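Local coordinates for putative (Helicobacter pylori, PDB 4O8S), which is a nucleotidyltransferase-superfamily protein of the AbiEii family that probably transfers nucleotides to a substrate not yet identified, at residues L35-N40 with A124-I129. Numbering follows the deposited sequence.
Sequences LGYGLN and AKIERI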
# COMPACT_ATOMS: atom_id res chain seq x y z
N LEU A 35 6.75 2.34 -3.74
CA LEU A 35 8.17 2.05 -3.96
C LEU A 35 8.35 0.94 -4.99
O LEU A 35 9.36 0.88 -5.68
CB LEU A 35 8.83 1.62 -2.65
CG LEU A 35 9.01 2.69 -1.56
CD1 LEU A 35 9.73 2.12 -0.34
CD2 LEU A 35 9.78 3.88 -2.12
N GLY A 36 7.38 0.04 -5.06
CA GLY A 36 7.51 -1.13 -5.90
C GLY A 36 6.70 -1.13 -7.19
O GLY A 36 7.13 -1.74 -8.17
N TYR A 37 5.56 -0.45 -7.21
CA TYR A 37 4.66 -0.66 -8.34
C TYR A 37 4.22 0.58 -9.10
O TYR A 37 3.30 0.51 -9.92
CB TYR A 37 3.45 -1.48 -7.90
CG TYR A 37 3.82 -2.85 -7.35
CD1 TYR A 37 4.30 -3.86 -8.19
CD2 TYR A 37 3.67 -3.14 -5.99
CE1 TYR A 37 4.62 -5.11 -7.69
CE2 TYR A 37 3.98 -4.40 -5.48
CZ TYR A 37 4.46 -5.38 -6.33
OH TYR A 37 4.77 -6.63 -5.85
N GLY A 38 4.86 1.72 -8.84
CA GLY A 38 4.61 2.92 -9.61
C GLY A 38 3.37 3.73 -9.25
O GLY A 38 2.85 4.50 -10.07
N LEU A 39 2.88 3.58 -8.02
CA LEU A 39 1.73 4.36 -7.58
C LEU A 39 1.98 5.85 -7.81
O LEU A 39 3.06 6.36 -7.47
CB LEU A 39 1.45 4.10 -6.09
CG LEU A 39 0.25 4.83 -5.47
CD1 LEU A 39 -1.05 4.33 -6.03
CD2 LEU A 39 0.27 4.64 -3.93
N ASN A 40 1.00 6.57 -8.36
CA ASN A 40 1.21 7.98 -8.70
C ASN A 40 0.64 8.97 -7.67
O ASN A 40 0.08 10.01 -8.03
CB ASN A 40 0.69 8.30 -10.11
CG ASN A 40 -0.78 8.02 -10.25
OD1 ASN A 40 -1.34 7.16 -9.56
ND2 ASN A 40 -1.44 8.77 -11.13
N ALA A 124 5.19 -7.31 -1.02
CA ALA A 124 4.04 -8.22 -1.19
C ALA A 124 3.62 -8.24 -2.66
O ALA A 124 3.77 -7.23 -3.37
CB ALA A 124 2.87 -7.75 -0.34
N LYS A 125 3.04 -9.36 -3.10
CA LYS A 125 2.51 -9.42 -4.46
C LYS A 125 1.26 -8.57 -4.61
O LYS A 125 0.53 -8.34 -3.63
CB LYS A 125 2.19 -10.87 -4.87
CG LYS A 125 3.40 -11.78 -4.91
CD LYS A 125 2.98 -13.22 -5.22
CE LYS A 125 4.19 -14.09 -5.54
NZ LYS A 125 3.79 -15.50 -5.86
N ILE A 126 1.00 -8.14 -5.84
CA ILE A 126 -0.10 -7.23 -6.13
C ILE A 126 -1.43 -7.80 -5.66
O ILE A 126 -2.28 -7.07 -5.10
CB ILE A 126 -0.21 -6.94 -7.65
CG1 ILE A 126 0.94 -6.07 -8.12
CG2 ILE A 126 -1.53 -6.25 -7.98
CD1 ILE A 126 0.79 -4.64 -7.67
N GLU A 127 -1.65 -9.09 -5.88
CA GLU A 127 -2.94 -9.66 -5.53
C GLU A 127 -3.20 -9.62 -4.02
O GLU A 127 -4.33 -9.47 -3.58
CB GLU A 127 -3.15 -11.08 -6.12
CG GLU A 127 -2.09 -12.11 -5.78
CD GLU A 127 -2.59 -13.55 -5.98
OE1 GLU A 127 -1.97 -14.49 -5.41
OE2 GLU A 127 -3.61 -13.75 -6.70
N ARG A 128 -2.14 -9.71 -3.22
CA ARG A 128 -2.29 -9.60 -1.77
C ARG A 128 -2.62 -8.14 -1.40
O ARG A 128 -3.46 -7.87 -0.54
CB ARG A 128 -1.00 -10.06 -1.07
CG ARG A 128 -1.06 -10.23 0.46
CD ARG A 128 0.27 -10.82 0.94
NE ARG A 128 0.43 -10.91 2.40
CZ ARG A 128 0.40 -12.05 3.10
NH1 ARG A 128 0.19 -13.21 2.49
NH2 ARG A 128 0.57 -12.02 4.42
N ILE A 129 -1.97 -7.19 -2.07
CA ILE A 129 -2.29 -5.80 -1.83
C ILE A 129 -3.75 -5.49 -2.17
O ILE A 129 -4.44 -4.80 -1.40
CB ILE A 129 -1.33 -4.86 -2.57
CG1 ILE A 129 0.11 -5.15 -2.10
CG2 ILE A 129 -1.72 -3.40 -2.31
CD1 ILE A 129 1.21 -4.57 -2.99
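A single tyrosine, Tyr37, makes this buried contact, laying its ring against the first turn of helix 126-139 and hydrogen-bonding to the backbone of Ala124, just ahead of it. Tyr37 follows directly on helix 29-36, where the chain leaves helical geometry, and its side chain spans a backbone gap of 8.4 Å between its own CA and that of Ile126. Its CB points toward Ala124-Ile129, and CG, opposite the carbonyl carbon and beside the backbone N (chi1 -60°), lays the ring against Ile126. Ile126 supplies a CH-pi contact: its CD1 methyl lies over the middle of one ring face, 3.5 Å from the centroid of the Tyr37 ring and only 10° off the normal. The CG1 carbon of Ile126 follows over the outer part of the ring, 3.8 Å from Tyr37 CE1. Ile129, one turn further along the helix, brings its CD1 in obliquely to 3.7 Å from Tyr37 CE2. In the nucleotidyltransferase fold of this protein, the contact joins the helix 29-36 of the sheet-bearing part to the start of the helical part, at the junction where the chain passes from a small hairpin through Lys125, the N-cap residue, into helix 126-139. The phenol is the polar end of the contact. Tyr37 OH donates to Ala124 O over 2.7 Å; the carbonyl oxygen lies near the ring plane, while the donor is tilted 30° from the carbonyl plane. Asn116 ND2, from strand 115-118 of the hairpin, also bonds to this hydroxyl, and the two bonds together restrain the ring's position. Ile126 and Ile129 also pack on Leu33 of helix 29-36, and Tyr37 O is bonded to the hydroxyl of Tyr160.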